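PDB 3RYK: dTDP-4-dehydrorhamnose 3,5-epimerase from Bacillus anthracis str. Ames, which catalyses epimerisation at C3 and C5 of the sugar ring of its dTDP-linked 4-keto-sugar substrate, a step of dTDP-L-rhamnose biosynthesis. Local coordinates for residues Ser168-Leu177 with Leu188-Leu198. Residues are numbered along the deposited sequence; the frame is centred on the assembly and turned at random.
With POP (pyrophosphate 2-), chain C.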
loop_
_atom_site.group_PDB
_atom_site.type_symbol
_atom_site.label_atom_id
_atom_site.label_comp_id
_atom_site.label_asym_id
_atom_site.label_seq_id
_atom_site.Cartn_x
_atom_site.Cartn_y
_atom_site.Cartn_z
ATOM N N SER A 168 2.339 11.278 20.240
ATOM C CA SER A 168 1.471 11.395 21.419
ATOM C C SER A 168 0.153 10.618 21.185
ATOM O O SER A 168 0.117 9.687 20.387
ATOM C CB SER A 168 1.220 12.877 21.730
ATOM O OG SER A 168 0.482 13.062 22.932
ATOM N N GLY A 169 -0.906 10.971 21.902
ATOM C CA GLY A 169 -2.173 10.286 21.742
ATOM C C GLY A 169 -3.215 10.535 22.818
ATOM O O GLY A 169 -3.046 11.400 23.688
ATOM N N VAL A 170 -4.294 9.764 22.746
ATOM C CA VAL A 170 -5.402 9.847 23.691
ATOM C C VAL A 170 -5.789 8.412 24.089
ATOM O O VAL A 170 -6.027 7.552 23.235
ATOM C CB VAL A 170 -6.613 10.594 23.103
ATOM C CG1 VAL A 170 -7.753 10.608 24.100
ATOM C CG2 VAL A 170 -6.225 12.014 22.697
ATOM N N LEU A 171 -5.850 8.151 25.390
ATOM C CA LEU A 171 -6.190 6.814 25.916
ATOM C C LEU A 171 -7.504 6.342 25.299
ATOM O O LEU A 171 -8.505 7.070 25.319
ATOM C CB LEU A 171 -6.265 6.827 27.455
ATOM C CG LEU A 171 -6.367 5.489 28.201
ATOM C CD1 LEU A 171 -5.152 4.596 27.905
ATOM C CD2 LEU A 171 -6.482 5.732 29.715
ATOM N N TRP A 172 -7.475 5.114 24.786
ATOM C CA TRP A 172 -8.629 4.507 24.109
ATOM C C TRP A 172 -9.961 4.640 24.850
ATOM O O TRP A 172 -10.975 4.962 24.228
ATOM C CB TRP A 172 -8.363 3.013 23.834
ATOM C CG TRP A 172 -8.381 2.173 25.064
ATOM C CD1 TRP A 172 -7.410 2.077 26.021
ATOM C CD2 TRP A 172 -9.426 1.285 25.462
ATOM N NE1 TRP A 172 -7.804 1.193 27.002
ATOM C CE2 TRP A 172 -9.043 0.702 26.683
ATOM C CE3 TRP A 172 -10.664 0.943 24.913
ATOM C CZ2 TRP A 172 -9.850 -0.223 27.357
ATOM C CZ3 TRP A 172 -11.469 0.032 25.584
ATOM C CH2 TRP A 172 -11.056 -0.541 26.799
ATOM N N ASN A 173 -9.976 4.406 26.165
ATOM C CA ASN A 173 -11.226 4.467 26.924
ATOM C C ASN A 173 -11.563 5.784 27.655
ATOM O O ASN A 173 -12.385 5.795 28.574
ATOM C CB ASN A 173 -11.303 3.295 27.894
ATOM C CG ASN A 173 -10.220 3.346 28.950
ATOM O OD1 ASN A 173 -9.446 4.302 29.011
ATOM N ND2 ASN A 173 -10.166 2.329 29.790
ATOM N N ASP A 174 -10.945 6.884 27.249
ATOM C CA ASP A 174 -11.230 8.173 27.860
ATOM C C ASP A 174 -12.750 8.283 28.039
ATOM O O ASP A 174 -13.510 8.129 27.072
ATOM C CB ASP A 174 -10.800 9.294 26.937
ATOM C CG ASP A 174 -11.066 10.655 27.536
ATOM O OD1 ASP A 174 -10.271 11.121 28.380
ATOM O OD2 ASP A 174 -12.034 11.293 27.113
ATOM N N LYS A 175 -13.216 8.522 29.264
ATOM C CA LYS A 175 -14.667 8.634 29.519
ATOM C C LYS A 175 -15.359 9.857 28.934
ATOM O O LYS A 175 -16.592 9.879 28.865
ATOM C CB LYS A 175 -14.978 8.605 31.025
ATOM C CG LYS A 175 -14.649 7.319 31.727
ATOM C CD LYS A 175 -15.075 7.336 33.196
ATOM C CE LYS A 175 -14.429 8.461 34.000
ATOM N NZ LYS A 175 -14.821 8.427 35.427
ATOM N N GLU A 176 -14.603 10.883 28.542
ATOM C CA GLU A 176 -15.209 12.084 27.974
ATOM C C GLU A 176 -15.749 11.775 26.582
ATOM O O GLU A 176 -16.802 12.279 26.197
ATOM C CB GLU A 176 -14.218 13.240 27.831
ATOM C CG GLU A 176 -13.467 13.690 29.082
ATOM C CD GLU A 176 -12.589 14.911 28.805
ATOM O OE1 GLU A 176 -12.735 15.533 27.717
ATOM O OE2 GLU A 176 -11.757 15.261 29.678
ATOM N N LEU A 177 -15.020 10.939 25.845
ATOM C CA LEU A 177 -15.399 10.548 24.474
ATOM C C LEU A 177 -16.382 9.387 24.455
ATOM O O LEU A 177 -17.235 9.302 23.561
ATOM C CB LEU A 177 -14.140 10.226 23.653
ATOM C CG LEU A 177 -13.133 11.364 23.410
ATOM C CD1 LEU A 177 -11.958 10.956 22.511
ATOM C CD2 LEU A 177 -13.836 12.609 22.866
ATOM N N LEU A 188 -3.697 -4.281 23.967
ATOM C CA LEU A 188 -3.010 -3.008 23.849
ATOM C C LEU A 188 -1.573 -3.138 24.277
ATOM O O LEU A 188 -1.266 -3.980 25.113
ATOM C CB LEU A 188 -3.650 -2.024 24.835
ATOM C CG LEU A 188 -5.117 -1.654 24.627
ATOM C CD1 LEU A 188 -5.795 -1.074 25.869
ATOM C CD2 LEU A 188 -5.156 -0.716 23.458
ATOM N N SER A 189 -0.701 -2.312 23.712
ATOM C CA SER A 189 0.697 -2.339 24.115
ATOM C C SER A 189 0.728 -1.527 25.410
ATOM O O SER A 189 -0.175 -0.707 25.671
ATOM C CB SER A 189 1.610 -1.724 23.060
ATOM O OG SER A 189 1.298 -0.361 22.852
ATOM N N ASP A 190 1.750 -1.748 26.231
ATOM C CA ASP A 190 1.867 -0.997 27.486
ATOM C C ASP A 190 1.890 0.505 27.222
ATOM O O ASP A 190 1.294 1.282 27.974
ATOM C CB ASP A 190 3.109 -1.416 28.274
ATOM C CG ASP A 190 3.004 -2.820 28.842
ATOM O OD1 ASP A 190 1.921 -3.434 28.772
ATOM O OD2 ASP A 190 4.006 -3.297 29.406
ATOM N N LYS A 191 2.566 0.895 26.135
ATOM C CA LYS A 191 2.672 2.291 25.724
ATOM C C LYS A 191 1.290 2.854 25.436
ATOM O O LYS A 191 0.992 3.999 25.748
ATOM C CB LYS A 191 3.448 2.396 24.426
ATOM C CG LYS A 191 4.871 1.862 24.445
ATOM C CD LYS A 191 5.472 1.920 23.047
ATOM C CE LYS A 191 5.511 3.323 22.462
ATOM N NZ LYS A 191 6.118 3.345 21.122
ATOM N N ASP A 192 0.451 2.045 24.798
ATOM C CA ASP A 192 -0.896 2.473 24.469
ATOM C C ASP A 192 -1.834 2.531 25.693
ATOM O O ASP A 192 -2.834 3.247 25.666
ATOM C CB ASP A 192 -1.460 1.628 23.313
ATOM C CG ASP A 192 -0.818 1.980 21.951
ATOM O OD1 ASP A 192 -1.281 1.426 20.924
ATOM O OD2 ASP A 192 0.127 2.819 21.899
ATOM N N ARG A 193 -1.519 1.795 26.765
ATOM C CA ARG A 193 -2.367 1.826 27.968
ATOM C C ARG A 193 -2.074 3.038 28.877
ATOM O O ARG A 193 -2.827 3.276 29.820
ATOM C CB ARG A 193 -2.257 0.537 28.800
ATOM C CG ARG A 193 -2.691 -0.733 28.099
ATOM C CD ARG A 193 -2.643 -1.928 29.054
ATOM N NE ARG A 193 -2.964 -3.180 28.366
ATOM C CZ ARG A 193 -4.182 -3.697 28.209
ATOM N NH1 ARG A 193 -4.318 -4.839 27.535
ATOM N NH2 ARG A 193 -5.263 -3.085 28.694
ATOM N N ILE A 194 -1.014 3.797 28.583
ATOM C CA ILE A 194 -0.632 4.974 29.381
ATOM C C ILE A 194 -0.729 6.298 28.591
ATOM O O ILE A 194 -0.040 7.285 28.898
ATOM C CB ILE A 194 0.803 4.811 29.958
ATOM C CG1 ILE A 194 0.851 3.698 31.005
ATOM C CG2 ILE A 194 1.254 6.102 30.607
ATOM C CD1 ILE A 194 1.350 4.149 32.367
ATOM N N LEU A 195 -1.580 6.336 27.567
ATOM C CA LEU A 195 -1.735 7.560 26.798
ATOM C C LEU A 195 -2.621 8.462 27.680
ATOM O O LEU A 195 -3.444 7.952 28.447
ATOM C CB LEU A 195 -2.341 7.280 25.411
ATOM C CG LEU A 195 -1.395 6.526 24.456
ATOM C CD1 LEU A 195 -2.110 6.012 23.178
ATOM C CD2 LEU A 195 -0.186 7.380 24.072
ATOM N N PRO A 196 -2.443 9.795 27.605
ATOM C CA PRO A 196 -3.240 10.707 28.428
ATOM C C PRO A 196 -4.704 10.820 28.015
ATOM O O PRO A 196 -5.094 10.290 26.986
ATOM C CB PRO A 196 -2.533 12.054 28.245
ATOM C CG PRO A 196 -1.925 11.971 26.918
ATOM C CD PRO A 196 -1.558 10.528 26.689
ATOM N N LEU A 197 -5.488 11.501 28.846
ATOM C CA LEU A 197 -6.917 11.723 28.618
ATOM C C LEU A 197 -7.114 12.882 27.649
ATOM O O LEU A 197 -6.145 13.513 27.213
ATOM C CB LEU A 197 -7.623 12.050 29.939
ATOM C CG LEU A 197 -7.627 11.026 31.068
ATOM C CD1 LEU A 197 -8.329 11.630 32.289
ATOM C CD2 LEU A 197 -8.293 9.722 30.655
ATOM N N LEU A 198 -8.374 13.163 27.319
ATOM C CA LEU A 198 -8.720 14.249 26.408
ATOM C C LEU A 198 -8.609 15.594 27.127
ATOM O O LEU A 198 -7.625 16.308 26.976
ATOM C CB LEU A 198 -10.142 14.056 25.877
ATOM C CG LEU A 198 -10.711 15.094 24.907
ATOM C CD1 LEU A 198 -9.904 15.122 23.631
ATOM C CD2 LEU A 198 -12.184 14.789 24.614
HETATM P P1 POP C . 3.956 2.676 17.958
HETATM O O1 POP C . 5.255 2.484 17.205
HETATM O O2 POP C . 3.728 4.165 18.126
HETATM O O3 POP C . 2.814 2.058 17.184
HETATM O O POP C . 4.107 2.023 19.434
HETATM P P2 POP C . 3.438 0.641 19.958
HETATM O O4 POP C . 2.260 0.997 20.833
HETATM O O5 POP C . 4.456 -0.110 20.783
HETATM O O6 POP C . 2.986 -0.267 18.836
HETATM O O HOH W 1 -4.513 13.442 25.050
HETATM O O HOH W 2 -4.967 3.953 24.194
#
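Leu198, the last modelled residue, lies across the carboxylate of Asp174 and the ends of Glu176 and Leu177. Its CG stands anti to the backbone N (chi1 180°), which carries CD2 to Leu177 CD2, at 3.2 Å a tighter contact than usual for two methyls, and equally near Glu176 OE1. Its backbone N donates to Asp174 OD1 (3.0 Å), reaching the oxygen from well above the carboxylate plane. The other oxygen, Asp174 OD2, accepts from Leu177 N on its anti side in an Asx motif, with a weak bond from Glu176 N, so both oxygens of this buried carboxylate are held by backbone amides. Leu171 opens a type I turn ending at Asp174, and its N gives a nearly straight bond to Pro196 O (2.8 Å, 170° at the hydrogen). The fold has a jelly roll-like topology; here the chain leaving strand 167-169, an outermost strand of its sheet within this chain, runs beside the C-terminal tail. With CG of Leu171 anti to its N (chi1 -170°), CD1 rests on the carbonyls Arg193 O (3.3 Å) and Asp192 O at the C-terminal end of the short helix 190-193, while CB packs on Leu195 O. Leu195 turns back toward the strand, its CD2 approaching Gly169 CA. Two waters stitch the backbones, one between Gly169 O and Leu197 O, the other between Trp172 N and Asp192 O. At the N-terminal end of helix 190-193, N-cap Ser189 OG accepts from Asp192 N and donates to pyrophosphate O4 (2.6 Å). Lys191 NZ donates to the bridging oxygen, pyrophosphate O (2.9 Å).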